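Local coordinates for NanU sialic acid binding protein (Bacteroides fragilis, PDB 4L7T) that binds sialic acid with high affinity and, as a SusD-like outer-membrane protein, probably hands it to a partner transporter, NanO, at residues Ser94-Ala97 / Gly98-Val102; Tyr202-Met206 / Ala207-Met211; Gly226-Ala229 / Asp230-Ala234; Asp251-Ser254 / Lys255-Tyr259. All coordinates share one frame; numbering follows the deposited sequence.

How the interactions relate
All four contacts are local, each within one continuous piece of chain. Interaction 2 is wholly buried, interactions 1 and 4 are partly buried, and interaction 3 lies at the surface. Interactions 2 and 3 belong to the successive helices 206-223 and 227-244, which pack on each other; Gln210 of the first and Asp230 of the second reach across that packing. Chemistry follows place: burial goes with an indole over a methyl in interaction 2, and exposure with glycines and hydroxyls in interaction 3. Interactions 1 and 4 both combine i to i+3 turns with an edge-to-face aromatic pair, but the turns of interaction 1 have positive phi angles and those of interaction 4 negative ones.

Interaction 1: Ser94-Ala97 / Gly98-Val102; sequences SNFA and GMYKV
Phe96 and Tyr100 meet in an offset edge-to-face pair, the edge of the tyrosine directed at the phenylalanine face. Tyr100 CE2 is the leading atom, 3.7 Å from Phe96 CG, and it also touches Phe96 CB. The planes stand at 86°, with the contact displaced toward the CB end of Phe96. Both CG atoms lie opposite their carbonyl carbons (Phe96 chi1 -60°, Tyr100 -80°), bringing the rings together. Beside this pair, the extended chain of Met99 brings its CE methyl to 4.0 Å from Ala97 CB.

The backbone sets the spacing of the rings. Asn95 to Gly98 all have positive phi angles, so the chain winds as a left-handed turn before helix 99-115. Gly98 N donates to Asn95 O at 2.9 Å, and Met99 N to Phe96 O at 3.1 Å, each donor standing well above the carbonyl plane, as is usual in tight i to i+3 turns. Glycine suits the last left-handed position, where a beta carbon would crowd the carbonyl of Ala97. A water extends the network, donating to Asn95 O and accepting from Tyr100 N at 3.0 Å, serving an amide at the helix start.

Further out, Trp146 makes a second edge-to-face contact with Phe96, and Leu142 of helix 121-146 also touches it. The Tyr100 hydroxyl bonds to Ile150 O, while the Met99 side chain lies against Phe54 and Leu57 of helix 51-58.

The chemistry divides: amides and one water define the reversal of handedness, while apolar and aromatic groups fasten the turn to the neighbouring helices, with tyrosine's polar end bound to a backbone carbonyl.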
# COMPACT_ATOMS: atom_id res chain seq x y z
N SER A 94 17.09 2.18 -1.13
CA SER A 94 18.27 1.42 -1.54
C SER A 94 18.02 -0.06 -1.52
O SER A 94 17.05 -0.51 -0.89
CB SER A 94 19.42 1.66 -0.53
OG SER A 94 19.76 3.03 -0.50
N ASN A 95 18.91 -0.80 -2.17
CA ASN A 95 19.04 -2.27 -2.06
C ASN A 95 17.68 -2.98 -2.37
O ASN A 95 17.31 -3.90 -1.65
CB ASN A 95 19.55 -2.64 -0.62
CG ASN A 95 20.79 -1.78 -0.16
OD1 ASN A 95 20.90 -1.35 1.02
ND2 ASN A 95 21.73 -1.59 -1.09
N PHE A 96 16.99 -2.56 -3.44
CA PHE A 96 15.74 -3.19 -3.87
C PHE A 96 14.77 -3.31 -2.73
O PHE A 96 14.05 -4.33 -2.66
CB PHE A 96 15.98 -4.54 -4.60
CG PHE A 96 16.84 -4.40 -5.83
CD1 PHE A 96 16.31 -3.86 -7.03
CD2 PHE A 96 18.20 -4.74 -5.79
CE1 PHE A 96 17.07 -3.67 -8.14
CE2 PHE A 96 18.99 -4.50 -6.92
CZ PHE A 96 18.43 -4.00 -8.09
N ALA A 97 14.76 -2.29 -1.84
CA ALA A 97 13.81 -2.10 -0.75
C ALA A 97 13.96 -3.24 0.29
O ALA A 97 13.04 -3.49 1.04
CB ALA A 97 12.29 -2.04 -1.30
N GLY A 98 15.10 -3.97 0.25
CA GLY A 98 15.31 -5.03 1.25
C GLY A 98 14.55 -6.29 0.88
O GLY A 98 14.49 -7.23 1.70
N MET A 99 14.00 -6.36 -0.32
CA MET A 99 13.09 -7.48 -0.68
C MET A 99 13.77 -8.84 -0.86
O MET A 99 13.18 -9.87 -0.54
CB MET A 99 12.19 -7.15 -1.87
CG MET A 99 11.21 -6.08 -1.48
SD MET A 99 9.97 -5.77 -2.74
CE MET A 99 9.18 -4.50 -1.82
N TYR A 100 15.03 -8.83 -1.28
CA TYR A 100 15.71 -10.09 -1.62
C TYR A 100 16.00 -10.94 -0.39
O TYR A 100 16.05 -12.16 -0.51
CB TYR A 100 16.96 -9.85 -2.50
CG TYR A 100 16.62 -9.64 -3.94
CD1 TYR A 100 16.15 -10.66 -4.77
CD2 TYR A 100 16.71 -8.33 -4.52
CE1 TYR A 100 15.83 -10.43 -6.07
CE2 TYR A 100 16.37 -8.09 -5.81
CZ TYR A 100 15.94 -9.11 -6.61
OH TYR A 100 15.64 -8.97 -7.95
N LYS A 101 16.18 -10.29 0.75
CA LYS A 101 16.40 -10.99 2.00
C LYS A 101 15.14 -11.82 2.31
O LYS A 101 15.27 -12.97 2.81
CB LYS A 101 16.66 -9.99 3.11
CG LYS A 101 16.69 -10.60 4.53
CD LYS A 101 17.25 -9.62 5.54
CE LYS A 101 16.50 -9.61 6.88
NZ LYS A 101 17.24 -10.33 8.01
N VAL A 102 13.96 -11.23 2.04
CA VAL A 102 12.67 -11.91 2.32
C VAL A 102 12.47 -13.03 1.37
O VAL A 102 12.12 -14.16 1.82
CB VAL A 102 11.47 -10.94 2.25
CG1 VAL A 102 10.20 -11.66 2.73
CG2 VAL A 102 11.77 -9.73 3.16
O HOH W 1 17.14 -6.65 -1.47

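Interaction 2: Tyr202-Met206 / Ala207-Met211; sequences YYWSM and AATQM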
# COMPACT_ATOMS: atom_id res chain seq x y z
N TYR A 202 -3.92 -11.37 8.96
CA TYR A 202 -2.54 -10.90 8.93
C TYR A 202 -1.57 -11.95 8.45
O TYR A 202 -0.34 -11.72 8.57
CB TYR A 202 -2.10 -10.55 10.34
CG TYR A 202 -2.89 -9.66 11.19
CD1 TYR A 202 -2.88 -8.28 10.97
CD2 TYR A 202 -3.56 -10.16 12.31
CE1 TYR A 202 -3.54 -7.43 11.81
CE2 TYR A 202 -4.24 -9.29 13.17
CZ TYR A 202 -4.21 -7.93 12.91
OH TYR A 202 -4.86 -7.03 13.70
N TYR A 203 -2.05 -13.02 7.80
CA TYR A 203 -1.29 -14.03 7.10
C TYR A 203 -1.81 -14.16 5.72
O TYR A 203 -3.05 -13.97 5.49
CB TYR A 203 -1.35 -15.44 7.83
CG TYR A 203 -0.47 -15.38 9.09
CD1 TYR A 203 0.83 -15.82 9.04
CD2 TYR A 203 -0.94 -14.80 10.24
CE1 TYR A 203 1.67 -15.72 10.15
CE2 TYR A 203 -0.08 -14.66 11.39
CZ TYR A 203 1.20 -15.10 11.29
OH TYR A 203 2.05 -15.02 12.39
N TRP A 204 -0.94 -14.57 4.79
CA TRP A 204 -1.37 -14.70 3.42
C TRP A 204 -2.44 -15.80 3.25
O TRP A 204 -2.48 -16.78 4.02
CB TRP A 204 -0.13 -14.95 2.53
CG TRP A 204 -0.38 -14.64 1.09
CD1 TRP A 204 -0.87 -15.47 0.16
CD2 TRP A 204 -0.19 -13.36 0.45
NE1 TRP A 204 -0.94 -14.81 -1.11
CE2 TRP A 204 -0.50 -13.53 -0.93
CE3 TRP A 204 0.29 -12.13 0.89
CZ2 TRP A 204 -0.43 -12.46 -1.88
CZ3 TRP A 204 0.37 -11.04 -0.07
CH2 TRP A 204 -0.00 -11.23 -1.41
N SER A 205 -3.33 -15.64 2.28
CA SER A 205 -4.52 -16.56 2.12
C SER A 205 -4.87 -16.57 0.62
O SER A 205 -4.29 -15.80 -0.18
CB SER A 205 -5.70 -16.04 2.92
OG SER A 205 -6.16 -14.81 2.38
N MET A 206 -5.82 -17.43 0.23
CA MET A 206 -6.28 -17.40 -1.15
C MET A 206 -6.82 -16.04 -1.61
O MET A 206 -6.51 -15.66 -2.76
CB MET A 206 -7.37 -18.50 -1.36
CG MET A 206 -7.84 -18.58 -2.78
SD MET A 206 -6.63 -18.98 -4.05
CE MET A 206 -7.57 -20.18 -5.03
N ALA A 207 -7.57 -15.35 -0.76
CA ALA A 207 -8.12 -14.05 -1.20
C ALA A 207 -6.98 -13.05 -1.49
O ALA A 207 -7.10 -12.21 -2.36
CB ALA A 207 -9.02 -13.48 -0.18
N ALA A 208 -5.89 -13.10 -0.74
CA ALA A 208 -4.74 -12.23 -1.03
C ALA A 208 -4.11 -12.64 -2.38
O ALA A 208 -3.76 -11.78 -3.17
CB ALA A 208 -3.64 -12.39 0.10
N THR A 209 -3.98 -13.95 -2.67
CA THR A 209 -3.49 -14.37 -3.97
C THR A 209 -4.40 -13.88 -5.06
O THR A 209 -3.92 -13.39 -6.09
CB THR A 209 -3.32 -15.94 -4.07
OG1 THR A 209 -2.17 -16.24 -3.24
CG2 THR A 209 -3.02 -16.40 -5.48
N GLN A 210 -5.72 -13.93 -4.84
CA GLN A 210 -6.65 -13.49 -5.90
C GLN A 210 -6.60 -11.95 -6.11
O GLN A 210 -6.73 -11.47 -7.24
CB GLN A 210 -8.10 -13.90 -5.61
CG GLN A 210 -8.29 -15.45 -5.64
CD GLN A 210 -7.91 -16.02 -6.95
OE1 GLN A 210 -8.36 -15.55 -7.98
NE2 GLN A 210 -7.11 -17.08 -6.93
N MET A 211 -6.36 -11.19 -5.02
CA MET A 211 -6.22 -9.74 -5.20
C MET A 211 -4.93 -9.46 -6.03
O MET A 211 -4.97 -8.64 -6.97
CB MET A 211 -6.03 -9.06 -3.82
CG MET A 211 -7.28 -8.88 -3.00
SD MET A 211 -8.43 -7.72 -3.74
CE MET A 211 -7.52 -6.15 -3.56
O HOH W 2 -8.71 -16.08 1.74
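Trp204 lies over Ala208 and reaches Thr209 at the first turn of helix 206-223. Its CB sends CG away from its own backbone N (chi1 -161°), carrying the indole alongside the helix start. CG and CD1 lie at the margin of the Ala208 methyl. CD2 and CE2 come closer, CE2 reaching 3.5 Å from Ala208 CB. That methyl sits over the middle of the indole, 3.6 Å from the centroid of the six-membered ring, a CH-pi contact that suits alanine, the smallest residue with a methyl to offer. NE1 donates in the ring plane to Thr209 OG1 at 2.8 Å, a nearly straight bond (164°) that fixes the ring's rotation and satisfies a buried N-H. Next to CE2, CZ2 lies 3.6 Å from Ala208 O.

Thr209 OG1 also bonds to Ser187 OG, and the indole meets Phe269 edge-to-face and touches Met134. Further round, Gln210 NE2 makes a weak bond to Met206 SD at 3.5 Å, while its stronger partner is Glu188.

Ser205 holds the N-cap position. A water donates to its OG and accepts from Ala207 N at 2.8 Å, serving one of the amides that no preceding turn can bond. Ser205 O accepts from Thr209 N, opening the i to i+4 ladder. With this N-cap and the Trp204 indole packed on its first turn, a helix begins inside the largely helical SusD-family fold.

Interaction 3: Gly226-Ala229 / Asp230-Ala234; sequences GGTA and DYTTA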
# COMPACT_ATOMS: atom_id res chain seq x y z
N GLY A 226 -1.04 -7.41 -22.89
CA GLY A 226 -1.94 -8.57 -22.83
C GLY A 226 -3.37 -8.37 -23.27
O GLY A 226 -4.04 -9.34 -23.64
N GLY A 227 -3.84 -7.14 -23.24
CA GLY A 227 -5.22 -6.78 -23.57
C GLY A 227 -6.38 -7.50 -22.88
O GLY A 227 -6.28 -7.89 -21.69
N THR A 228 -7.48 -7.63 -23.62
CA THR A 228 -8.77 -8.15 -23.15
C THR A 228 -8.64 -9.47 -22.38
O THR A 228 -9.33 -9.64 -21.35
CB THR A 228 -9.76 -8.32 -24.38
OG1 THR A 228 -9.94 -7.07 -25.01
CG2 THR A 228 -11.11 -8.91 -23.95
N ALA A 229 -7.83 -10.40 -22.87
CA ALA A 229 -7.75 -11.74 -22.27
C ALA A 229 -7.27 -11.59 -20.83
O ALA A 229 -7.77 -12.26 -19.92
CB ALA A 229 -6.80 -12.70 -23.09
N ASP A 230 -6.29 -10.71 -20.63
CA ASP A 230 -5.78 -10.51 -19.26
C ASP A 230 -6.76 -9.77 -18.36
O ASP A 230 -6.84 -10.10 -17.17
CB ASP A 230 -4.47 -9.77 -19.35
CG ASP A 230 -3.33 -10.68 -19.75
OD1 ASP A 230 -3.55 -11.91 -19.86
OD2 ASP A 230 -2.19 -10.16 -19.92
N TYR A 231 -7.44 -8.75 -18.89
CA TYR A 231 -8.50 -8.06 -18.11
C TYR A 231 -9.61 -9.03 -17.67
O TYR A 231 -10.13 -8.91 -16.58
CB TYR A 231 -9.14 -6.94 -18.96
CG TYR A 231 -8.16 -5.87 -19.40
CD1 TYR A 231 -7.06 -5.52 -18.61
CD2 TYR A 231 -8.38 -5.17 -20.60
CE1 TYR A 231 -6.17 -4.47 -19.03
CE2 TYR A 231 -7.48 -4.17 -21.04
CZ TYR A 231 -6.39 -3.85 -20.26
OH TYR A 231 -5.56 -2.84 -20.68
N THR A 232 -9.97 -9.99 -18.53
CA THR A 232 -10.93 -11.05 -18.17
C THR A 232 -10.38 -11.92 -17.02
O THR A 232 -11.12 -12.18 -16.03
CB THR A 232 -11.32 -11.89 -19.42
OG1 THR A 232 -11.95 -10.99 -20.34
CG2 THR A 232 -12.33 -13.00 -19.06
N THR A 233 -9.12 -12.36 -17.13
CA THR A 233 -8.51 -13.13 -16.03
C THR A 233 -8.61 -12.33 -14.70
O THR A 233 -8.88 -12.87 -13.59
CB THR A 233 -7.06 -13.52 -16.37
OG1 THR A 233 -7.07 -14.33 -17.59
CG2 THR A 233 -6.42 -14.27 -15.24
N ALA A 234 -8.29 -11.04 -14.79
CA ALA A 234 -8.29 -10.23 -13.56
C ALA A 234 -9.73 -10.12 -12.99
O ALA A 234 -9.99 -10.24 -11.74
CB ALA A 234 -7.71 -8.80 -13.86
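With CG set opposite its own carbonyl carbon (chi1 -61°), Tyr231 turns its ring back along helix 227-244 until one face lies against Gly227 O, which stands 3.5 Å above the ring plane, toward the rim. Asp230 takes a similar first torsion (-78°), and its OD2 comes to 3.3 Å from Gly226 CA. Glycine fits there because a beta carbon would fall on the carboxylate. Gly227, with its positive phi, lets the chain swing into the helix.

The i to i+4 bonds follow. Gly227 O accepts from Tyr231 N at 3.2 Å and, weakly, from Asp230 N. Thr232 N reaches Thr228 O at 2.9 Å, and Thr233 N bonds to Ala229 O at 3.1 Å. Thr232 OG1 lies 3.1 Å from Thr228 O, a carbonyl that may receive its hydroxyl proton.

Asp230 OD2 hydrogen-bonds to Ser220 OG on helix 206-223 and has only a long, weak ion pair with Lys181. Tyr231 packs on Leu218 and Arg222 of that helix and on Leu402.

An acidic group beside the first turn, where amide dipoles leave partial positive charge, is probably favoured electrostatically, while the threonines suit the more open side by keeping their hydroxyls close to helix carbonyls.

Interaction 4: Asp251-Ser254 / Lys255-Tyr259; sequences DDFS and KVFAY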
# COMPACT_ATOMS: atom_id res chain seq x y z
N ASP A 251 -19.33 -0.49 8.03
CA ASP A 251 -20.24 0.61 7.89
C ASP A 251 -19.50 1.94 8.14
O ASP A 251 -19.83 2.91 7.47
CB ASP A 251 -21.35 0.54 8.98
CG ASP A 251 -22.40 -0.49 8.68
OD1 ASP A 251 -22.42 -1.02 7.56
OD2 ASP A 251 -23.23 -0.76 9.59
N ASP A 252 -18.52 1.94 9.05
CA ASP A 252 -17.78 3.14 9.47
C ASP A 252 -16.37 3.08 8.86
O ASP A 252 -15.51 2.21 9.23
CB ASP A 252 -17.76 3.19 11.00
CG ASP A 252 -17.10 4.45 11.60
OD1 ASP A 252 -16.19 5.05 10.99
OD2 ASP A 252 -17.47 4.82 12.76
N PHE A 253 -16.13 3.98 7.90
CA PHE A 253 -14.78 4.03 7.28
C PHE A 253 -13.69 4.18 8.34
O PHE A 253 -12.70 3.49 8.28
CB PHE A 253 -14.74 5.19 6.26
CG PHE A 253 -13.37 5.36 5.52
CD1 PHE A 253 -13.07 4.61 4.38
CD2 PHE A 253 -12.44 6.31 5.98
CE1 PHE A 253 -11.87 4.79 3.67
CE2 PHE A 253 -11.23 6.51 5.30
CZ PHE A 253 -10.94 5.77 4.11
N SER A 254 -13.84 5.05 9.34
CA SER A 254 -12.75 5.15 10.32
C SER A 254 -12.42 3.87 11.11
O SER A 254 -11.26 3.66 11.47
CB SER A 254 -13.01 6.30 11.28
OG SER A 254 -14.11 5.94 12.10
N LYS A 255 -13.44 3.02 11.32
CA LYS A 255 -13.23 1.79 12.09
C LYS A 255 -12.48 0.75 11.29
O LYS A 255 -11.96 -0.18 11.88
CB LYS A 255 -14.54 1.22 12.64
CG LYS A 255 -15.32 2.19 13.51
CD LYS A 255 -16.53 1.41 14.09
CE LYS A 255 -17.57 2.31 14.81
NZ LYS A 255 -18.60 1.43 15.50
N VAL A 256 -12.31 0.94 9.96
CA VAL A 256 -11.43 0.03 9.21
C VAL A 256 -10.00 0.03 9.79
O VAL A 256 -9.32 -0.97 9.78
CB VAL A 256 -11.37 0.43 7.71
CG1 VAL A 256 -10.41 -0.53 6.94
CG2 VAL A 256 -12.78 0.39 7.13
N PHE A 257 -9.61 1.20 10.32
CA PHE A 257 -8.21 1.44 10.71
C PHE A 257 -7.99 1.48 12.21
O PHE A 257 -6.87 1.72 12.65
CB PHE A 257 -7.72 2.74 10.08
CG PHE A 257 -8.01 2.81 8.61
CD1 PHE A 257 -7.17 2.14 7.70
CD2 PHE A 257 -9.14 3.51 8.12
CE1 PHE A 257 -7.46 2.16 6.37
CE2 PHE A 257 -9.40 3.53 6.69
CZ PHE A 257 -8.54 2.85 5.87
N ALA A 258 -9.05 1.26 12.99
CA ALA A 258 -8.97 1.42 14.50
C ALA A 258 -8.12 0.32 15.17
O ALA A 258 -8.14 -0.84 14.74
CB ALA A 258 -10.38 1.57 15.07
N TYR A 259 -7.31 0.70 16.19
CA TYR A 259 -6.34 -0.19 16.91
C TYR A 259 -7.03 -1.48 17.40
O TYR A 259 -6.46 -2.61 17.36
CB TYR A 259 -5.68 0.60 18.13
CG TYR A 259 -4.68 -0.23 18.94
CD1 TYR A 259 -3.54 -0.73 18.33
CD2 TYR A 259 -4.95 -0.61 20.31
CE1 TYR A 259 -2.67 -1.53 19.01
CE2 TYR A 259 -4.05 -1.37 21.03
CZ TYR A 259 -2.92 -1.84 20.38
OH TYR A 259 -2.03 -2.65 21.00
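Hydrogen bonds gather first on Asp252, whose OD1 faces the amides of Ser254 and Lys255. Ser254 OG donates to it at 2.5 Å, from the syn side but 32° out of the carboxylate plane, and Ser254 N adds a weak bond. Lys255 N is shared, with weak bonds to Asp252 OD1 at 3.4 Å and to Asp252 O. Aspartate's short chain, its CG anti to N (chi1 -176°), suits the place by bringing an acceptor near these amides. Beyond it the backbone tightens: Val256 N donates to Phe253 O at 3.1 Å, and Phe257 N to Ser254 O at 3.2 Å.

Charge plays a softer part. The extended Lys255 chain crosses the Asp252 side chain at about a right angle, and its CE lies 3.2 Å from Asp252 OD2. The ammonium NZ stays 4.5 Å from that oxygen, too far for a salt bridge, so any attraction is probably modest.

The apolar side belongs to the phenylalanines. Phe257 points its edge at the face of Phe253 with planes at 68°, and Phe257 CE2 lies 3.7 Å from Phe253 CZ. Both rings rest on Arg387 of strand 383-387; Phe253 also meets Ala342 of helix 339-343.

Together these resemble an Asx turn, its defining bond weak, leading into successive i to i+3 turns within the loop joining helix 227-244 to strand 267-271.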